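Local coordinates for flagellar basal body protein (PDB 5NPY) that probably forms part of the hook of the Helicobacter pylori flagellum, the flexible joint that links the basal-body rod to the filament, at residues Val197-Val208 against Ile352-Glu360; Leu189-Val197 against Lys443-His454. All coordinates share one frame; numbering follows the deposited sequence.

Contact 1: residues Val197-Val208 against Ile352-Glu360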
loop_
_atom_site.group_PDB
_atom_site.type_symbol
_atom_site.label_atom_id
_atom_site.label_comp_id
_atom_site.label_asym_id
_atom_site.label_seq_id
_atom_site.Cartn_x
_atom_site.Cartn_y
_atom_site.Cartn_z
ATOM N N VAL A 197 4.985 5.194 -0.707
ATOM C CA VAL A 197 4.846 6.547 -1.228
ATOM C C VAL A 197 6.228 7.183 -1.260
ATOM O O VAL A 197 7.045 6.989 -0.349
ATOM C CB VAL A 197 3.871 7.393 -0.369
ATOM C CG1 VAL A 197 4.318 7.462 1.109
ATOM C CG2 VAL A 197 3.732 8.763 -0.910
ATOM N N ASN A 198 6.500 7.933 -2.306
ATOM C CA ASN A 198 7.691 8.752 -2.339
ATOM C C ASN A 198 7.262 10.166 -2.008
ATOM O O ASN A 198 6.233 10.632 -2.504
ATOM C CB ASN A 198 8.379 8.674 -3.699
ATOM C CG ASN A 198 9.643 9.478 -3.725
ATOM O OD1 ASN A 198 10.668 9.015 -3.218
ATOM N ND2 ASN A 198 9.608 10.649 -4.350
ATOM N N LEU A 199 8.025 10.836 -1.152
ATOM C CA LEU A 199 7.694 12.194 -0.730
ATOM C C LEU A 199 8.810 13.118 -1.191
ATOM O O LEU A 199 9.923 13.060 -0.665
ATOM C CB LEU A 199 7.498 12.277 0.784
ATOM C CG LEU A 199 6.348 11.463 1.438
ATOM C CD1 LEU A 199 6.395 11.587 2.940
ATOM C CD2 LEU A 199 4.978 11.868 0.961
ATOM N N ASN A 200 8.516 13.949 -2.166
ATOM C CA ASN A 200 9.528 14.847 -2.709
ATOM C C ASN A 200 9.347 16.227 -2.107
ATOM O O ASN A 200 8.234 16.780 -2.146
ATOM C CB ASN A 200 9.424 14.914 -4.234
ATOM C CG ASN A 200 10.620 15.643 -4.889
ATOM O OD1 ASN A 200 10.930 16.775 -4.548
ATOM N ND2 ASN A 200 11.277 14.982 -5.835
ATOM N N PRO A 201 10.408 16.811 -1.545
ATOM C CA PRO A 201 10.259 18.080 -0.804
ATOM C C PRO A 201 10.058 19.302 -1.683
ATOM O O PRO A 201 9.893 20.405 -1.144
ATOM C CB PRO A 201 11.582 18.185 -0.014
ATOM C CG PRO A 201 12.568 17.325 -0.794
ATOM C CD PRO A 201 11.750 16.211 -1.418
ATOM N N LYS A 202 10.048 19.152 -3.011
ATOM C CA LYS A 202 9.947 20.291 -3.918
ATOM C C LYS A 202 8.767 20.181 -4.881
ATOM O O LYS A 202 8.736 20.890 -5.890
ATOM C CB LYS A 202 11.242 20.458 -4.715
ATOM C CG LYS A 202 12.496 20.347 -3.899
ATOM C CD LYS A 202 13.003 21.709 -3.483
ATOM C CE LYS A 202 14.368 21.584 -2.832
ATOM N NZ LYS A 202 14.924 22.901 -2.435
ATOM N N ASP A 203 7.809 19.297 -4.610
ATOM C CA ASP A 203 6.625 19.186 -5.450
ATOM C C ASP A 203 5.453 20.115 -5.144
ATOM O O ASP A 203 5.131 21.001 -5.940
ATOM C CB ASP A 203 6.042 17.775 -5.397
ATOM C CG ASP A 203 6.704 16.812 -6.353
ATOM O OD1 ASP A 203 6.036 15.796 -6.663
ATOM O OD2 ASP A 203 7.868 17.049 -6.772
ATOM N N HIS A 204 4.785 19.902 -4.013
ATOM C CA HIS A 204 3.531 20.584 -3.733
ATOM C C HIS A 204 3.756 21.372 -2.458
ATOM O O HIS A 204 4.564 20.996 -1.608
ATOM C CB HIS A 204 2.289 19.697 -3.577
ATOM C CG HIS A 204 2.110 18.696 -4.679
ATOM N ND1 HIS A 204 1.209 18.871 -5.708
ATOM C CD2 HIS A 204 2.717 17.506 -4.909
ATOM C CE1 HIS A 204 1.269 17.834 -6.524
ATOM N NE2 HIS A 204 2.178 16.992 -6.061
ATOM N N LEU A 205 3.044 22.489 -2.350
ATOM C CA LEU A 205 3.083 23.349 -1.183
ATOM C C LEU A 205 1.658 23.682 -0.771
ATOM O O LEU A 205 0.735 23.681 -1.594
ATOM C CB LEU A 205 3.849 24.640 -1.456
ATOM C CG LEU A 205 5.343 24.473 -1.730
ATOM C CD1 LEU A 205 5.860 25.634 -2.630
ATOM C CD2 LEU A 205 6.152 24.369 -0.395
ATOM N N LYS A 206 1.490 23.939 0.523
ATOM C CA LYS A 206 0.272 24.495 1.076
ATOM C C LYS A 206 0.642 25.679 1.962
ATOM O O LYS A 206 1.749 25.751 2.518
ATOM C CB LYS A 206 -0.520 23.460 1.906
ATOM C CG LYS A 206 -1.312 22.433 1.126
ATOM C CD LYS A 206 -2.744 22.863 0.862
ATOM C CE LYS A 206 -3.500 21.774 0.095
ATOM N NZ LYS A 206 -4.040 22.182 -1.240
ATOM N N GLY A 207 -0.295 26.614 2.080
ATOM C CA GLY A 207 -0.156 27.635 3.086
ATOM C C GLY A 207 0.140 26.963 4.409
ATOM O O GLY A 207 -0.420 25.906 4.731
ATOM N N VAL A 208 1.049 27.559 5.175
ATOM C CA VAL A 208 1.474 26.932 6.404
ATOM C C VAL A 208 0.347 26.908 7.439
ATOM O O VAL A 208 0.404 26.111 8.382
ATOM C CB VAL A 208 2.752 27.650 6.882
ATOM C CG1 VAL A 208 2.415 28.924 7.675
ATOM C CG2 VAL A 208 3.643 26.682 7.640
ATOM N N ILE A 352 3.829 32.405 4.125
ATOM C CA ILE A 352 4.722 31.263 4.279
ATOM C C ILE A 352 3.986 30.001 3.854
ATOM O O ILE A 352 2.802 29.830 4.180
ATOM C CB ILE A 352 5.201 31.151 5.743
ATOM C CG1 ILE A 352 6.042 32.363 6.121
ATOM C CG2 ILE A 352 5.963 29.873 5.986
ATOM C CD1 ILE A 352 6.971 32.811 5.017
ATOM N N LYS A 353 4.692 29.106 3.143
ATOM C CA LYS A 353 4.137 27.822 2.738
ATOM C C LYS A 353 5.037 26.688 3.209
ATOM O O LYS A 353 6.218 26.881 3.512
ATOM C CB LYS A 353 3.958 27.723 1.214
ATOM C CG LYS A 353 2.928 28.676 0.628
ATOM C CD LYS A 353 2.709 28.419 -0.854
ATOM C CE LYS A 353 1.724 29.413 -1.430
ATOM N NZ LYS A 353 1.905 29.544 -2.882
ATOM N N ILE A 354 4.466 25.486 3.216
ATOM C CA ILE A 354 5.099 24.284 3.753
ATOM C C ILE A 354 5.006 23.173 2.708
ATOM O O ILE A 354 3.975 23.034 2.037
ATOM C CB ILE A 354 4.435 23.871 5.079
ATOM C CG1 ILE A 354 5.236 22.771 5.800
ATOM C CG2 ILE A 354 2.958 23.450 4.848
ATOM C CD1 ILE A 354 4.729 22.494 7.230
ATOM N N PRO A 355 6.055 22.378 2.520
ATOM C CA PRO A 355 5.967 21.259 1.563
ATOM C C PRO A 355 4.920 20.233 2.001
ATOM O O PRO A 355 4.756 19.946 3.190
ATOM C CB PRO A 355 7.390 20.675 1.555
ATOM C CG PRO A 355 8.288 21.836 2.021
ATOM C CD PRO A 355 7.422 22.599 3.030
ATOM N N TYR A 356 4.203 19.690 1.018
ATOM C CA TYR A 356 2.910 19.057 1.242
ATOM C C TYR A 356 2.781 17.841 0.340
ATOM O O TYR A 356 3.431 17.752 -0.703
ATOM C CB TYR A 356 1.758 20.048 0.976
ATOM C CG TYR A 356 0.370 19.456 1.144
ATOM C CD1 TYR A 356 -0.397 19.077 0.049
ATOM C CD2 TYR A 356 -0.174 19.277 2.415
ATOM C CE1 TYR A 356 -1.684 18.544 0.218
ATOM C CE2 TYR A 356 -1.425 18.742 2.591
ATOM C CZ TYR A 356 -2.180 18.381 1.509
ATOM O OH TYR A 356 -3.440 17.870 1.739
ATOM N N TYR A 357 1.943 16.889 0.762
ATOM C CA TYR A 357 1.469 15.834 -0.131
ATOM C C TYR A 357 0.231 15.198 0.491
ATOM O O TYR A 357 -0.097 15.442 1.654
ATOM C CB TYR A 357 2.555 14.785 -0.420
ATOM C CG TYR A 357 2.227 13.914 -1.633
ATOM C CD1 TYR A 357 1.871 14.500 -2.843
ATOM C CD2 TYR A 357 2.244 12.526 -1.556
ATOM C CE1 TYR A 357 1.559 13.727 -3.964
ATOM C CE2 TYR A 357 1.933 11.727 -2.660
ATOM C CZ TYR A 357 1.592 12.352 -3.872
ATOM O OH TYR A 357 1.277 11.628 -4.988
ATOM N N SER A 358 -0.470 14.395 -0.309
ATOM C CA SER A 358 -1.663 13.689 0.145
ATOM C C SER A 358 -1.811 12.397 -0.646
ATOM O O SER A 358 -1.479 12.345 -1.833
ATOM C CB SER A 358 -2.929 14.538 0.001
ATOM O OG SER A 358 -3.107 14.900 -1.344
ATOM N N THR A 359 -2.253 11.342 0.031
ATOM C CA THR A 359 -2.475 10.043 -0.591
ATOM C C THR A 359 -3.851 9.562 -0.174
ATOM O O THR A 359 -4.476 10.126 0.725
ATOM C CB THR A 359 -1.410 9.015 -0.185
ATOM O OG1 THR A 359 -1.554 8.705 1.214
ATOM C CG2 THR A 359 0.009 9.576 -0.483
ATOM N N GLU A 360 -4.325 8.511 -0.833
ATOM C CA GLU A 360 -5.685 8.030 -0.619
ATOM C C GLU A 360 -5.764 6.598 -1.124
ATOM O O GLU A 360 -5.292 6.307 -2.224
ATOM C CB GLU A 360 -6.690 8.944 -1.333
ATOM C CG GLU A 360 -8.159 8.593 -1.154
ATOM C CD GLU A 360 -9.075 9.433 -2.066
ATOM O OE1 GLU A 360 -9.415 10.581 -1.691
ATOM O OE2 GLU A 360 -9.447 8.944 -3.160
HETATM O O HOH W 1 5.161 17.056 -2.508
#

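Contact 2: residues Leu189-Val197 against Lys443-His454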
loop_
_atom_site.group_PDB
_atom_site.type_symbol
_atom_site.label_atom_id
_atom_site.label_comp_id
_atom_site.label_asym_id
_atom_site.label_seq_id
_atom_site.Cartn_x
_atom_site.Cartn_y
_atom_site.Cartn_z
ATOM N N LEU A 189 -13.287 -7.277 4.993
ATOM C CA LEU A 189 -13.008 -6.053 5.728
ATOM C C LEU A 189 -11.512 -5.744 5.692
ATOM O O LEU A 189 -10.674 -6.626 5.920
ATOM C CB LEU A 189 -13.494 -6.181 7.170
ATOM C CG LEU A 189 -13.065 -5.088 8.146
ATOM C CD1 LEU A 189 -13.551 -3.732 7.659
ATOM C CD2 LEU A 189 -13.590 -5.380 9.556
ATOM N N SER A 190 -11.185 -4.481 5.415
ATOM C CA SER A 190 -9.801 -4.014 5.396
ATOM C C SER A 190 -9.345 -3.862 6.845
ATOM O O SER A 190 -9.839 -2.990 7.558
ATOM C CB SER A 190 -9.683 -2.680 4.650
ATOM O OG SER A 190 -10.375 -2.679 3.394
ATOM N N THR A 191 -8.422 -4.714 7.292
ATOM C CA THR A 191 -7.824 -4.563 8.610
ATOM C C THR A 191 -6.338 -4.250 8.566
ATOM O O THR A 191 -5.712 -4.155 9.627
ATOM C CB THR A 191 -8.036 -5.826 9.446
ATOM O OG1 THR A 191 -7.318 -6.914 8.848
ATOM C CG2 THR A 191 -9.532 -6.155 9.532
ATOM N N LYS A 192 -5.762 -4.061 7.383
ATOM C CA LYS A 192 -4.312 -3.966 7.267
ATOM C C LYS A 192 -3.985 -3.232 5.979
ATOM O O LYS A 192 -4.278 -3.737 4.898
ATOM C CB LYS A 192 -3.687 -5.371 7.282
ATOM C CG LYS A 192 -2.169 -5.403 7.357
ATOM C CD LYS A 192 -1.630 -6.841 7.378
ATOM C CE LYS A 192 -1.497 -7.439 5.982
ATOM N NZ LYS A 192 -1.112 -8.879 6.057
ATOM N N VAL A 193 -3.364 -2.061 6.081
ATOM C CA VAL A 193 -3.017 -1.265 4.905
ATOM C C VAL A 193 -1.556 -0.839 5.004
ATOM O O VAL A 193 -1.144 -0.236 6.008
ATOM C CB VAL A 193 -3.935 -0.042 4.767
ATOM C CG1 VAL A 193 -3.525 0.824 3.570
ATOM C CG2 VAL A 193 -5.400 -0.491 4.676
ATOM N N GLY A 194 -0.776 -1.163 3.975
ATOM C CA GLY A 194 0.608 -0.725 3.851
ATOM C C GLY A 194 0.854 -0.011 2.528
ATOM O O GLY A 194 0.659 -0.592 1.453
ATOM N N ILE A 195 1.253 1.252 2.569
ATOM C CA ILE A 195 1.457 2.011 1.335
ATOM C C ILE A 195 2.943 2.283 1.143
ATOM O O ILE A 195 3.712 2.441 2.100
ATOM C CB ILE A 195 0.668 3.342 1.280
ATOM C CG1 ILE A 195 1.115 4.288 2.395
ATOM C CG2 ILE A 195 -0.838 3.070 1.279
ATOM C CD1 ILE A 195 0.560 5.700 2.285
ATOM N N SER A 196 3.349 2.293 -0.113
ATOM C CA SER A 196 4.647 2.805 -0.517
ATOM C C SER A 196 4.385 4.125 -1.224
ATOM O O SER A 196 3.617 4.170 -2.189
ATOM C CB SER A 196 5.398 1.817 -1.413
ATOM O OG SER A 196 4.558 1.121 -2.331
ATOM N N VAL A 197 4.985 5.194 -0.707
ATOM C CA VAL A 197 4.846 6.547 -1.228
ATOM C C VAL A 197 6.228 7.183 -1.260
ATOM O O VAL A 197 7.045 6.989 -0.349
ATOM C CB VAL A 197 3.871 7.393 -0.369
ATOM C CG1 VAL A 197 4.318 7.462 1.109
ATOM C CG2 VAL A 197 3.732 8.763 -0.910
ATOM N N LYS A 443 -10.491 -2.278 14.245
ATOM C CA LYS A 443 -9.105 -1.830 14.266
ATOM C C LYS A 443 -8.458 -2.110 12.913
ATOM O O LYS A 443 -8.447 -3.256 12.442
ATOM C CB LYS A 443 -8.329 -2.515 15.388
ATOM C CG LYS A 443 -8.697 -2.059 16.812
ATOM C CD LYS A 443 -8.179 -3.066 17.829
ATOM C CE LYS A 443 -8.630 -4.494 17.470
ATOM N NZ LYS A 443 -7.667 -5.554 17.912
ATOM N N LEU A 444 -7.924 -1.065 12.294
ATOM C CA LEU A 444 -7.132 -1.185 11.076
ATOM C C LEU A 444 -5.698 -0.742 11.356
ATOM O O LEU A 444 -5.473 0.408 11.746
ATOM C CB LEU A 444 -7.756 -0.350 9.963
ATOM C CG LEU A 444 -7.168 -0.394 8.547
ATOM C CD1 LEU A 444 -8.165 0.244 7.623
ATOM C CD2 LEU A 444 -5.833 0.343 8.453
ATOM N N THR A 445 -4.730 -1.637 11.094
ATOM C CA THR A 445 -3.298 -1.332 11.223
ATOM C C THR A 445 -2.811 -0.658 9.942
ATOM O O THR A 445 -2.847 -1.275 8.872
ATOM C CB THR A 445 -2.475 -2.606 11.464
ATOM O OG1 THR A 445 -3.047 -3.377 12.522
ATOM C CG2 THR A 445 -0.979 -2.272 11.782
ATOM N N TYR A 446 -2.330 0.585 10.046
ATOM C CA TYR A 446 -1.919 1.379 8.886
ATOM C C TYR A 446 -0.416 1.634 8.956
ATOM O O TYR A 446 0.075 2.160 9.961
ATOM C CB TYR A 446 -2.683 2.702 8.851
ATOM C CG TYR A 446 -2.473 3.605 7.636
ATOM C CD1 TYR A 446 -2.690 4.958 7.736
ATOM C CD2 TYR A 446 -2.156 3.101 6.383
ATOM C CE1 TYR A 446 -2.532 5.795 6.666
ATOM C CE2 TYR A 446 -2.008 3.945 5.299
ATOM C CZ TYR A 446 -2.201 5.292 5.451
ATOM O OH TYR A 446 -2.061 6.169 4.402
ATOM N N SER A 447 0.310 1.249 7.902
ATOM C CA SER A 447 1.764 1.426 7.821
ATOM C C SER A 447 2.119 2.301 6.624
ATOM O O SER A 447 1.729 2.006 5.480
ATOM C CB SER A 447 2.512 0.086 7.703
ATOM O OG SER A 447 2.288 -0.757 8.832
ATOM N N LEU A 448 2.851 3.374 6.892
ATOM C CA LEU A 448 3.192 4.357 5.875
ATOM C C LEU A 448 4.471 4.026 5.113
ATOM O O LEU A 448 4.853 4.793 4.231
ATOM C CB LEU A 448 3.341 5.729 6.525
ATOM C CG LEU A 448 2.027 6.248 7.117
ATOM C CD1 LEU A 448 2.288 7.483 7.936
ATOM C CD2 LEU A 448 0.961 6.534 6.020
ATOM N N ASP A 449 5.153 2.922 5.421
ATOM C CA ASP A 449 6.573 2.864 5.106
ATOM C C ASP A 449 6.934 1.861 4.032
ATOM O O ASP A 449 8.068 1.894 3.558
ATOM C CB ASP A 449 7.407 2.568 6.371
ATOM C CG ASP A 449 7.118 1.203 6.963
ATOM O OD1 ASP A 449 8.072 0.576 7.466
ATOM O OD2 ASP A 449 5.941 0.767 6.925
ATOM N N LYS A 450 6.021 0.971 3.661
ATOM C CA LYS A 450 6.212 0.040 2.556
ATOM C C LYS A 450 4.896 -0.686 2.320
ATOM O O LYS A 450 4.033 -0.757 3.206
ATOM C CB LYS A 450 7.318 -0.979 2.832
ATOM C CG LYS A 450 6.922 -2.049 3.891
ATOM C CD LYS A 450 8.113 -2.984 4.184
ATOM C CE LYS A 450 7.758 -4.060 5.203
ATOM N NZ LYS A 450 7.584 -3.496 6.572
ATOM N N SER A 451 4.784 -1.250 1.119
ATOM C CA SER A 451 3.736 -2.159 0.679
ATOM C C SER A 451 4.388 -3.499 0.351
ATOM O O SER A 451 5.562 -3.730 0.662
ATOM C CB SER A 451 3.008 -1.585 -0.546
ATOM O OG SER A 451 3.925 -1.440 -1.626
ATOM N N GLU A 452 3.631 -4.374 -0.319
ATOM C CA GLU A 452 4.160 -5.684 -0.701
ATOM C C GLU A 452 5.415 -5.575 -1.568
ATOM O O GLU A 452 6.379 -6.325 -1.373
ATOM C CB GLU A 452 3.090 -6.494 -1.439
ATOM C CG GLU A 452 3.473 -7.949 -1.686
ATOM C CD GLU A 452 2.388 -8.716 -2.415
ATOM O OE1 GLU A 452 2.722 -9.556 -3.279
ATOM O OE2 GLU A 452 1.197 -8.465 -2.130
ATOM N N ASN A 453 5.428 -4.673 -2.546
ATOM C CA ASN A 453 6.497 -4.707 -3.533
ATOM C C ASN A 453 7.365 -3.456 -3.594
ATOM O O ASN A 453 8.355 -3.460 -4.329
ATOM C CB ASN A 453 5.911 -4.992 -4.921
ATOM C CG ASN A 453 5.008 -6.204 -4.920
ATOM O OD1 ASN A 453 5.463 -7.315 -4.694
ATOM N ND2 ASN A 453 3.720 -5.995 -5.171
ATOM N N HIS A 454 7.040 -2.396 -2.853
ATOM C CA HIS A 454 7.840 -1.175 -2.854
ATOM C C HIS A 454 7.935 -0.630 -1.434
ATOM O O HIS A 454 7.071 -0.900 -0.591
ATOM C CB HIS A 454 7.244 -0.086 -3.789
ATOM C CG HIS A 454 6.946 -0.584 -5.167
ATOM N ND1 HIS A 454 7.823 -0.431 -6.217
ATOM C CD2 HIS A 454 5.890 -1.270 -5.662
ATOM C CE1 HIS A 454 7.317 -0.985 -7.302
ATOM N NE2 HIS A 454 6.144 -1.502 -6.994
HETATM O O HOH W 2 -4.518 -5.334 11.949
#

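Contact 1: residues Val197-Val208 against Ile352-Glu360
K206 lays its aliphatic chain over one face of the Y356 ring: CG stands 3.5 Å from the ring centroid, a CH-pi contact, and CE reaches the rim at CE1. A bend about CB-CG (chi2 -92°) lets the chain lie along the ring. The backbones of K206 and I354 form a hydrogen-bonded antiparallel pair, K206 N to I354 O and I354 N to K206 O, joining strand 204-207 to the antiparallel sheet built on strand 346-364. One step on, V208 N donates to I352 O, and V208 CG2 comes within 3.9 Å of I354 CB. L205 CD2 packs on P355 CD at 4.1 Å, while P355 CB sits 3.7 Å from P201 O in the type I turn N200-D203. The Y357 ring projects into the bend of 197-208: V197 CG2 meets its edge at CE2 (3.9 Å), H204 CD2 its edge at CD1 (3.7 Å), and L199 CD2 comes obliquely to Y357 CD2 (3.8 Å). Water 1 ties N200 O, H204 N and Y356 O together. Y356 OH bonds E376 and K353 NZ bonds N237, both beyond the two segments. Backbone bonds thus set the register, while the side-chain contacts are mostly apolar.

Contact 2: residues Leu189-Val197 against Lys443-His454
V193 and Y446 pair in parallel at the middle of strands 192-197 and 443-447, the central two of a four-stranded mixed sheet. V193 N donates to T445 O, and V193 O accepts from S447 N at 2.8 Å, nearly in line with the carbonyl bond. The ladder continues with I195 N on S447 O; at its start T445 N reaches T191 O from above the carbonyl plane, 49° out of it. Water 2 also donates to T191 O and lies 2.5 Å from T445 OG1. On the face of V193 and Y446, V193 splits its methyls: CG1, anti to the backbone N (chi1 177°), lies 3.9 Å from Y446 CD2, while CG2 meets L444 CD2. The Y446 ring turns its edge to V193 O. Further along, I195 CD1 touches Y446 OH at 3.4 Å and L448 CD2 at 3.8 Å, the I195 and L448 side chains lying side by side.

Outside this shell, S375 on strand 370-381 bonds Y446 OH, and L373 packs on both V193 and Y446; T359 and V361 of strand 346-364 lie against I195. Strand 465-471 flanks the other edge of strand 192-198 in antiparallel fashion, bonding G194 through S470. Past strand 443-447 the chain loops back to S196, whose OG bonds E468 O and, less surely placed, S451 OG (2.7 Å, either the donor); H454 CB lies 3.3 Å from S196 OG.

Strand 192-198 runs from contact 2 into contact 1, and V197 belongs to both. Contact 1 is nested along the chain inside the loop closed by contact 2, and their centres lie about 21 Å apart. They meet directly at T359: its OG1 is 3.8 Å from I195 CD1 and 4.1 Å from Y446 OH, packing distances both. Y377 of strand 370-381 bridges the two, bonding T359 OG1 and packing on L199, V197 and I195. S456 OG bonds both V197 N and L448 O. The bound tris-hydroxymethyl-methyl-ammonium, whose pocket includes T380 and N381 of strand 370-381, lies about 9 Å from the I354 side chain and about 12 Å from that of L448.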